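Extracellular ligand-binding receptor (Rhodopseudomonas palustris, PDB 3SG0) probably serves transport as a solute-binding protein for aromatic acids, and holds benzoyl-formic acid (phenylglyoxylate) between its two lobes. Local coordinates at residues A[30-35]-A[117-122]; A[48-53]-A[289-294]; A[147-152]-A[370-375]; A[218-223]-A[229-234]. All coordinates share one frame; numbering follows the deposited sequence. Where two conformers were deposited one is given.

Contact 1 of 4, residues A[30-35]-A[117-122]; sequences IGITMS and MTMAAA. With 173 (benzoyl-formic acid), chain B.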
# COMPACT_ATOMS: atom_id res chain seq x y z
N ILE A 30 -0.92 20.59 -2.74
CA ILE A 30 -0.76 19.22 -2.28
C ILE A 30 0.64 18.77 -2.66
O ILE A 30 1.01 18.84 -3.85
CB ILE A 30 -1.78 18.29 -2.97
CG1 ILE A 30 -3.22 18.79 -2.79
CG2 ILE A 30 -1.60 16.86 -2.49
CD1 ILE A 30 -3.74 18.73 -1.39
N GLY A 31 1.43 18.34 -1.69
CA GLY A 31 2.76 17.83 -1.96
C GLY A 31 2.76 16.32 -1.97
O GLY A 31 2.10 15.70 -1.13
N ILE A 32 3.50 15.71 -2.89
CA ILE A 32 3.56 14.26 -2.99
C ILE A 32 5.02 13.83 -3.14
O ILE A 32 5.75 14.38 -3.97
CB ILE A 32 2.77 13.75 -4.22
CG1 ILE A 32 1.38 14.39 -4.28
CG2 ILE A 32 2.65 12.24 -4.18
CD1 ILE A 32 0.65 14.14 -5.60
N THR A 33 5.44 12.86 -2.34
CA THR A 33 6.72 12.19 -2.55
C THR A 33 6.43 10.72 -2.77
O THR A 33 5.66 10.10 -2.02
CB THR A 33 7.71 12.46 -1.38
OG1 THR A 33 8.99 11.89 -1.69
CG2 THR A 33 7.20 11.92 -0.05
N MSE A 34 7.02 10.17 -3.83
CA MSE A 34 6.77 8.77 -4.18
C MSE A 34 8.04 8.13 -4.68
O MSE A 34 8.96 8.82 -5.15
CB MSE A 34 5.68 8.65 -5.24
CG MSE A 34 6.03 9.30 -6.57
SE MSE A 34 5.42 11.16 -6.76
CE MSE A 34 3.52 10.77 -7.00
N SER A 35 8.09 6.81 -4.59
CA SER A 35 9.28 6.06 -4.98
C SER A 35 9.21 5.68 -6.46
O SER A 35 8.96 4.54 -6.82
CB SER A 35 9.43 4.81 -4.10
OG SER A 35 9.42 5.15 -2.71
N MSE A 117 -0.89 11.81 4.13
CA MSE A 117 -1.58 10.64 3.60
C MSE A 117 -0.49 9.68 3.14
O MSE A 117 0.08 9.87 2.06
CB MSE A 117 -2.48 11.01 2.43
CG MSE A 117 -3.29 12.28 2.61
SE MSE A 117 -4.51 12.29 4.10
CE MSE A 117 -5.72 10.88 3.46
N THR A 118 -0.15 8.67 3.93
CA THR A 118 0.88 7.75 3.49
C THR A 118 0.31 6.75 2.49
O THR A 118 -0.86 6.39 2.59
CB THR A 118 1.57 7.03 4.67
OG1 THR A 118 2.65 6.25 4.16
CG2 THR A 118 0.62 6.12 5.43
N MSE A 119 1.13 6.33 1.54
CA MSE A 119 0.70 5.36 0.53
C MSE A 119 1.25 3.95 0.78
O MSE A 119 1.05 3.05 -0.04
CB MSE A 119 1.04 5.85 -0.89
CG MSE A 119 0.33 7.16 -1.24
SE MSE A 119 0.67 7.77 -3.04
CE MSE A 119 2.53 8.34 -2.82
N ALA A 120 1.92 3.77 1.91
CA ALA A 120 2.56 2.50 2.24
C ALA A 120 1.66 1.65 3.14
O ALA A 120 0.56 2.07 3.50
CB ALA A 120 3.91 2.77 2.87
N ALA A 121 2.13 0.46 3.49
CA ALA A 121 1.23 -0.59 4.00
C ALA A 121 1.35 -0.97 5.47
O ALA A 121 0.38 -1.46 6.05
CB ALA A 121 1.38 -1.85 3.15
N ALA A 122 2.53 -0.85 6.07
CA ALA A 122 2.73 -1.42 7.41
C ALA A 122 1.88 -0.76 8.49
O ALA A 122 1.74 0.46 8.52
CB ALA A 122 4.19 -1.37 7.80
O1B 173 B . 4.72 -0.59 2.53
C1 173 B . 5.58 -1.01 1.79
O1A 173 B . 6.93 -0.95 2.09
C2 173 B . 5.21 -1.85 0.60
O2 173 B . 6.04 -2.48 0.02
C1G 173 B . 3.79 -1.79 0.13
C2D 173 B . 3.09 -0.43 0.03
C2E 173 B . 1.65 -0.35 -0.41
C3 173 B . 0.90 -1.64 -0.73
C1E 173 B . 1.62 -3.00 -0.61
C1D 173 B . 3.07 -3.09 -0.19

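Contact 2 of 4, residues A[48-53]-A[289-294]; sequences SKTVAA and ARFVDA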
# COMPACT_ATOMS: atom_id res chain seq x y z
N SER A 48 3.15 8.36 -9.77
CA SER A 48 3.60 9.51 -10.55
C SER A 48 2.67 9.77 -11.73
O SER A 48 2.35 10.92 -12.04
CB SER A 48 5.02 9.27 -11.05
OG SER A 48 5.52 10.41 -11.72
N LYS A 49 2.23 8.70 -12.39
CA LYS A 49 1.36 8.82 -13.55
C LYS A 49 -0.08 9.18 -13.20
O LYS A 49 -0.83 9.67 -14.04
CB LYS A 49 1.39 7.54 -14.38
CG LYS A 49 2.73 7.28 -15.03
CD LYS A 49 2.77 5.97 -15.79
CE LYS A 49 4.18 5.64 -16.26
NZ LYS A 49 4.26 4.26 -16.81
N THR A 50 -0.44 8.96 -11.94
CA THR A 50 -1.78 9.28 -11.47
C THR A 50 -1.96 10.77 -11.18
O THR A 50 -3.08 11.28 -11.21
CB THR A 50 -2.13 8.41 -10.24
OG1 THR A 50 -2.18 7.04 -10.66
CG2 THR A 50 -3.45 8.79 -9.61
N VAL A 51 -0.86 11.48 -10.92
CA VAL A 51 -0.95 12.89 -10.56
C VAL A 51 -1.77 13.69 -11.57
O VAL A 51 -2.62 14.49 -11.19
CB VAL A 51 0.45 13.52 -10.38
CG1 VAL A 51 0.33 15.01 -10.09
CG2 VAL A 51 1.21 12.81 -9.26
N ALA A 52 -1.54 13.45 -12.86
CA ALA A 52 -2.22 14.20 -13.91
C ALA A 52 -3.72 13.95 -13.96
O ALA A 52 -4.46 14.70 -14.61
CB ALA A 52 -1.59 13.89 -15.26
N ALA A 53 -4.18 12.89 -13.30
CA ALA A 53 -5.59 12.54 -13.28
C ALA A 53 -6.34 13.14 -12.10
O ALA A 53 -7.55 13.04 -12.02
CB ALA A 53 -5.76 11.02 -13.29
N ALA A 289 -13.87 2.20 -11.56
CA ALA A 289 -14.09 2.79 -12.88
C ALA A 289 -13.77 4.28 -12.88
O ALA A 289 -13.22 4.79 -13.85
CB ALA A 289 -15.51 2.53 -13.35
N ARG A 290 -14.11 4.98 -11.80
CA ARG A 290 -13.81 6.41 -11.71
C ARG A 290 -12.31 6.66 -11.84
O ARG A 290 -11.87 7.55 -12.56
CB ARG A 290 -14.32 6.99 -10.39
CG ARG A 290 -15.83 7.14 -10.30
CD ARG A 290 -16.22 7.95 -9.07
NE ARG A 290 -15.61 9.28 -9.08
CZ ARG A 290 -14.62 9.66 -8.27
NH1 ARG A 290 -14.13 8.82 -7.38
NH2 ARG A 290 -14.13 10.89 -8.36
N PHE A 291 -11.53 5.86 -11.12
CA PHE A 291 -10.07 5.97 -11.18
C PHE A 291 -9.54 5.58 -12.54
O PHE A 291 -8.76 6.32 -13.15
CB PHE A 291 -9.45 5.08 -10.10
CG PHE A 291 -7.98 4.82 -10.28
CD1 PHE A 291 -7.06 5.86 -10.25
CD2 PHE A 291 -7.51 3.53 -10.46
CE1 PHE A 291 -5.71 5.60 -10.39
CE2 PHE A 291 -6.17 3.27 -10.59
CZ PHE A 291 -5.26 4.31 -10.57
N VAL A 292 -9.95 4.42 -13.04
CA VAL A 292 -9.43 3.92 -14.31
C VAL A 292 -9.75 4.88 -15.45
O VAL A 292 -8.89 5.17 -16.29
CB VAL A 292 -9.97 2.50 -14.62
CG1 VAL A 292 -9.67 2.11 -16.07
CG2 VAL A 292 -9.38 1.48 -13.64
N ASP A 293 -10.97 5.39 -15.48
CA ASP A 293 -11.36 6.31 -16.54
C ASP A 293 -10.51 7.57 -16.51
O ASP A 293 -10.04 8.05 -17.54
CB ASP A 293 -12.84 6.66 -16.45
CG ASP A 293 -13.75 5.47 -16.73
OD1 ASP A 293 -13.25 4.43 -17.21
OD2 ASP A 293 -14.97 5.58 -16.47
N ALA A 294 -10.32 8.13 -15.32
CA ALA A 294 -9.54 9.35 -15.19
C ALA A 294 -8.08 9.09 -15.53
O ALA A 294 -7.44 9.89 -16.21
CB ALA A 294 -9.67 9.92 -13.79

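Contact 3 of 4, residues A[147-152]-A[370-375]; sequences AEAIGK and RSAFLI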
# COMPACT_ATOMS: atom_id res chain seq x y z
N ALA A 147 -2.27 -10.17 6.93
CA ALA A 147 -1.51 -11.30 7.45
C ALA A 147 -2.43 -12.27 8.19
O ALA A 147 -2.28 -13.49 8.07
CB ALA A 147 -0.40 -10.82 8.36
N GLU A 148 -3.38 -11.75 8.95
CA GLU A 148 -4.33 -12.62 9.64
C GLU A 148 -5.17 -13.40 8.63
O GLU A 148 -5.39 -14.60 8.80
CB GLU A 148 -5.22 -11.82 10.58
CG GLU A 148 -4.50 -11.23 11.78
CD GLU A 148 -4.06 -12.27 12.80
OE1 GLU A 148 -4.42 -13.46 12.64
OE2 GLU A 148 -3.37 -11.90 13.77
N ALA A 149 -5.63 -12.72 7.58
CA ALA A 149 -6.47 -13.37 6.59
C ALA A 149 -5.73 -14.46 5.79
O ALA A 149 -6.26 -15.55 5.56
CB ALA A 149 -7.07 -12.34 5.64
N ILE A 150 -4.51 -14.16 5.37
CA ILE A 150 -3.75 -15.15 4.62
C ILE A 150 -3.33 -16.31 5.52
O ILE A 150 -3.32 -17.47 5.08
CB ILE A 150 -2.54 -14.51 3.86
CG1 ILE A 150 -2.01 -15.47 2.78
CG2 ILE A 150 -1.44 -14.08 4.81
CD1 ILE A 150 -3.02 -15.79 1.69
N GLY A 151 -3.01 -16.02 6.78
CA GLY A 151 -2.69 -17.08 7.73
C GLY A 151 -3.83 -18.07 7.90
O GLY A 151 -3.62 -19.29 7.92
N LYS A 152 -5.04 -17.54 8.02
CA LYS A 152 -6.23 -18.38 8.14
C LYS A 152 -6.41 -19.24 6.90
O LYS A 152 -6.73 -20.43 7.00
CB LYS A 152 -7.47 -17.52 8.37
CG LYS A 152 -7.56 -16.94 9.77
CD LYS A 152 -8.91 -16.25 9.97
CE LYS A 152 -9.11 -15.82 11.41
NZ LYS A 152 -8.31 -14.62 11.75
N ARG A 370 -13.21 -7.31 6.79
CA ARG A 370 -14.05 -7.28 5.60
C ARG A 370 -13.32 -6.73 4.39
O ARG A 370 -13.77 -6.91 3.26
CB ARG A 370 -15.33 -6.49 5.87
CG ARG A 370 -16.15 -7.16 6.96
CD ARG A 370 -17.37 -6.39 7.40
NE ARG A 370 -17.95 -7.00 8.59
CZ ARG A 370 -18.98 -6.51 9.26
NH1 ARG A 370 -19.56 -5.39 8.85
NH2 ARG A 370 -19.44 -7.14 10.33
N SER A 371 -12.18 -6.09 4.61
CA SER A 371 -11.34 -5.50 3.57
C SER A 371 -10.36 -6.48 2.95
O SER A 371 -9.69 -6.16 1.97
CB SER A 371 -10.52 -4.32 4.15
OG SER A 371 -9.44 -4.75 4.97
N ALA A 372 -10.22 -7.66 3.56
CA ALA A 372 -9.25 -8.64 3.07
C ALA A 372 -9.90 -9.56 2.06
O ALA A 372 -10.81 -10.32 2.39
CB ALA A 372 -8.66 -9.45 4.23
N PHE A 373 -9.45 -9.48 0.82
CA PHE A 373 -9.92 -10.37 -0.24
C PHE A 373 -8.80 -11.30 -0.68
O PHE A 373 -7.68 -10.85 -0.92
CB PHE A 373 -10.41 -9.56 -1.44
CG PHE A 373 -11.63 -8.73 -1.16
CD1 PHE A 373 -12.90 -9.25 -1.35
CD2 PHE A 373 -11.51 -7.45 -0.65
CE1 PHE A 373 -14.03 -8.49 -1.07
CE2 PHE A 373 -12.63 -6.69 -0.37
CZ PHE A 373 -13.89 -7.21 -0.58
N LEU A 374 -9.07 -12.59 -0.75
CA LEU A 374 -8.07 -13.54 -1.22
C LEU A 374 -7.99 -13.49 -2.73
O LEU A 374 -8.99 -13.70 -3.42
CB LEU A 374 -8.37 -14.95 -0.72
CG LEU A 374 -8.14 -15.17 0.78
CD1 LEU A 374 -8.70 -16.51 1.21
CD2 LEU A 374 -6.66 -15.09 1.10
N ILE A 375 -6.79 -13.18 -3.22
CA ILE A 375 -6.52 -13.01 -4.64
C ILE A 375 -5.61 -14.13 -5.11
O ILE A 375 -4.67 -14.52 -4.41
CB ILE A 375 -5.81 -11.66 -4.90
CG1 ILE A 375 -6.56 -10.50 -4.24
CG2 ILE A 375 -5.62 -11.44 -6.40
CD1 ILE A 375 -8.00 -10.30 -4.72

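Contact 4 of 4, residues A[218-223]-A[229-234]; sequences VFIASA and LPQKAL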
# COMPACT_ATOMS: atom_id res chain seq x y z
N VAL A 218 5.46 -22.00 1.08
CA VAL A 218 6.37 -20.92 1.44
C VAL A 218 5.64 -19.59 1.35
O VAL A 218 4.91 -19.34 0.38
CB VAL A 218 7.62 -20.90 0.55
CG1 VAL A 218 8.52 -19.72 0.93
CG2 VAL A 218 8.39 -22.20 0.69
N PHE A 219 5.83 -18.76 2.37
CA PHE A 219 5.33 -17.40 2.39
C PHE A 219 6.44 -16.42 2.05
O PHE A 219 7.54 -16.50 2.61
CB PHE A 219 4.78 -17.05 3.77
CG PHE A 219 3.97 -15.80 3.77
CD1 PHE A 219 2.61 -15.85 3.52
CD2 PHE A 219 4.57 -14.55 3.94
CE1 PHE A 219 1.85 -14.71 3.47
CE2 PHE A 219 3.80 -13.39 3.88
CZ PHE A 219 2.44 -13.48 3.65
N ILE A 220 6.14 -15.50 1.14
CA ILE A 220 7.07 -14.44 0.75
C ILE A 220 6.45 -13.09 1.10
O ILE A 220 5.34 -12.79 0.67
CB ILE A 220 7.35 -14.50 -0.77
CG1 ILE A 220 7.95 -15.86 -1.15
CG2 ILE A 220 8.27 -13.34 -1.19
CD1 ILE A 220 8.04 -16.10 -2.64
N ALA A 221 7.17 -12.28 1.88
CA ALA A 221 6.72 -10.94 2.24
C ALA A 221 7.58 -9.91 1.51
O ALA A 221 8.67 -9.55 1.97
CB ALA A 221 6.76 -10.72 3.74
N SER A 222 7.08 -9.44 0.38
CA SER A 222 7.84 -8.60 -0.53
C SER A 222 6.90 -7.66 -1.28
O SER A 222 5.68 -7.69 -1.06
CB SER A 222 8.62 -9.50 -1.49
OG SER A 222 9.45 -8.76 -2.36
N ALA A 223 7.44 -6.83 -2.15
CA ALA A 223 6.61 -5.87 -2.88
C ALA A 223 7.32 -5.43 -4.15
O ALA A 223 8.56 -5.36 -4.19
CB ALA A 223 6.29 -4.67 -2.03
N LEU A 229 11.89 -12.44 -7.62
CA LEU A 229 13.13 -13.18 -7.41
C LEU A 229 12.99 -14.41 -6.49
O LEU A 229 13.34 -15.52 -6.88
CB LEU A 229 14.22 -12.24 -6.91
CG LEU A 229 15.55 -12.87 -6.49
CD1 LEU A 229 16.19 -13.61 -7.65
CD2 LEU A 229 16.49 -11.82 -5.93
N PRO A 230 12.49 -14.23 -5.26
CA PRO A 230 12.39 -15.42 -4.41
C PRO A 230 11.45 -16.49 -4.95
O PRO A 230 11.70 -17.68 -4.74
CB PRO A 230 11.89 -14.87 -3.07
CG PRO A 230 11.31 -13.51 -3.40
CD PRO A 230 12.13 -13.00 -4.54
N GLN A 231 10.37 -16.09 -5.62
CA GLN A 231 9.43 -17.07 -6.15
C GLN A 231 10.06 -17.86 -7.31
O GLN A 231 9.96 -19.09 -7.35
CB GLN A 231 8.11 -16.41 -6.56
CG GLN A 231 7.10 -17.41 -7.09
CD GLN A 231 5.67 -17.11 -6.68
OE1 GLN A 231 5.37 -16.06 -6.11
NE2 GLN A 231 4.78 -18.04 -6.98
N LYS A 232 10.70 -17.16 -8.23
CA LYS A 232 11.42 -17.83 -9.31
C LYS A 232 12.54 -18.73 -8.77
O LYS A 232 12.75 -19.83 -9.27
CB LYS A 232 12.00 -16.82 -10.30
CG LYS A 232 10.96 -16.20 -11.22
CD LYS A 232 11.62 -15.35 -12.31
CE LYS A 232 11.90 -16.17 -13.56
NZ LYS A 232 10.64 -16.53 -14.27
N ALA A 233 13.26 -18.26 -7.76
CA ALA A 233 14.36 -19.05 -7.21
C ALA A 233 13.85 -20.34 -6.58
O ALA A 233 14.44 -21.40 -6.77
CB ALA A 233 15.15 -18.22 -6.21
N LEU A 234 12.74 -20.25 -5.86
CA LEU A 234 12.14 -21.45 -5.28
C LEU A 234 11.74 -22.43 -6.38
O LEU A 234 12.04 -23.63 -6.29
CB LEU A 234 10.92 -21.07 -4.44
CG LEU A 234 11.24 -20.51 -3.05
CD1 LEU A 234 10.08 -19.70 -2.52
CD2 LEU A 234 11.60 -21.65 -2.10

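Contact 1 of 4, residues A[30-35]-A[117-122]
This is a small, buried apolar contact at the C-terminal ends of the first lobe's strands, where the selenomethionine M119 reaches over strand 28-34. Its terminal methyl does all the touching: CE lies 4.1 Å from CG2 of I32 and 4.0 Å from CB of M34, and settles over the backbone between them, 3.7 Å from the carbonyl O of T33. The chain of M119 runs out straight through chi2 and then bends at chi3 (-72°), which turns CE onto the strand; the I32 and M119 side chains meet at about a right angle. In the Rossmann-like sheet of this periplasmic binding protein, strand 92-94 lies between strands 28-34 and 116-118. A long, unbranched methionine-type side chain suits a position just after strand 116-118, from which it reaches past the intervening strand. Beyond M119 the chain enters a loop that lines the ligand pocket. The amide N of A121 donates to O1B of benzoyl-formic acid at 3.0 Å with an N-H...O angle of 153°, while the carbonyl O of M119 comes within 3.5 Å of ring atom C2E. The small methyls of A120 and A121 probably let the carboxylate lie close to the backbone; T99 and R198 also hydrogen-bond the ligand.

Contact 2 of 4, residues A[48-53]-A[289-294]
F291 and T50 touch where two helices of the first lobe meet: helix 41-50, which follows the first strand of the type I periplasmic binding protein fold, and helix 283-298, from much later in the chain. The lobe is thus assembled from distant parts of the sequence, as is usual in the leucine-binding protein family. From CB of F291, the ring leaves with CG anti to the backbone N (chi1 165°), a torsion that swings it off its own helix and toward residues 48-53. CB and CG stay back from that segment, and the ring's far end makes the approach: CE1 lies 3.8 Å from OG1 of T50 and 4.0 Å from its methyl CG2, while CZ is 4.1 Å from the same hydroxyl oxygen. OG1 sits at the ring edge, in its plane, and the two side chains cross at about a right angle. Threonine suits this buried place because its hydroxyl is bonded to the carbonyl O of P46 in its own helix and can lie against a hydrocarbon edge. W312 and V309 of helix 306-328, with P304, also pack on F291, the W312 ring plane being turned by about 55°. R290, in helix 283-298, binds 3-hydroxypyruvate in a crystal of this protein, a ligand not bound to this chain here. Three residues on along both segments, A53 and A294 come close, each bearing no more than a methyl: A53 CB meets A294 CB at 4.1 Å, and lies 3.6 Å from the carbonyl O of A294.

Contact 3 of 4, residues A[147-152]-A[370-375]
Two methyl-to-methyl contacts join helix 143-156 to residues 370-375. In the first, the CB atoms of A149 and A372 point at each other and meet at 3.6 Å. Alanine suits both positions, because the backbones come so near here, 6.5 Å between the two CA atoms, that a methyl from each already brings the two into contact. In the second, I150 CD1 touches L374 CD2 at 3.8 Å, the two side chains crossing obliquely. Neither residue aims its CB straight across. I150 carries CG1 anti to its backbone N (chi1 -164°), and a bend at chi2 then brings CD1 over to the leucine; L374 covers its share of the gap with one of its two branches.

The next shell packs around these groups. M146 also packs on A372 and Y153 on L374, each from the same helix, while I266 and A268 of strand 266-269 lie against I150. Just before the strand, the backbone N of R370 is bonded to OD1 of D368. Strand 373-378 is itself fixed by backbone bonds of F373 to G269 and I375 to F267 on one flank, and of L374 to K385 on the other. The result is a helix resting on a short three-stranded antiparallel sheet, formed by strand 266-269 and the two C-terminal strands, in the second lobe of this two-lobed periplasmic binding protein.

Contact 4 of 4, residues A[218-223]-A[229-234]
At chi1 -59° in I220, CG2 is anti to the backbone N and CG1 anti to the carbonyl carbon, and both branches reach helix 228-236; chi2 (171°) then extends the longer branch to its full length. CG2 meets CG of the P230 ring at 3.8 Å, with the two side chains crossing at a slant. CD1, at the end of the long branch, goes farther along the helix, lying 3.8 Å from the backbone N of Q231, 3.9 Å from its CB and 4.1 Å from CD1 of L234. A beta-branched residue with a long arm thus spans a whole turn of helix from a single strand position. Two residues before I220, V218 meets L234 tip to tip, CG1 to CD1 at 3.8 Å; the shorter valine suits the place where the leucine supplies the length. F219, between V218 and I220, points its CB away from this helix, as expected of a strand with layers on both faces. P230 falls in the first turn of its helix, where a proline costs no helical hydrogen bond, and its ring gives I220 a compact apolar surface. Q231 lends only the foot of its side chain to this packing, for its amide end turns to Q245. V207 and I211 of helix 204-212 and I243 of the neighbouring strand also pack on L234. The segment axes approach to 9.6 Å and run nearly antiparallel, at 156°, the arrangement of strand and returning helix in a beta-alpha-beta unit, here strand 217-221, helix 228-236 and strand 242-244 of the second lobe's Rossmann-like domain.

Contacts 1 and 2 belong to the first lobe, contacts 3 and 4 to the second, and benzoyl-formic acid lies between the lobes. Contact 1 touches the ligand directly, and A223, in the loop just after the strand of contact 4, lines the same pocket from the other lobe. Contacts 1 and 2, centres 16 Å apart, share packing: M34 CE lies 3.8 Å from V51 CG2. Contacts 3 and 4, centres 18 Å apart, are joined by I150 CG2 against F219 CE1 at 3.6 Å. Contacts of different lobes do not touch one another; the nearest atoms of contacts 1 and 4 are about 8 Å apart. The side chains of F291 (contact 2) and I150 (contact 3) each lie about 13 Å from the ligand.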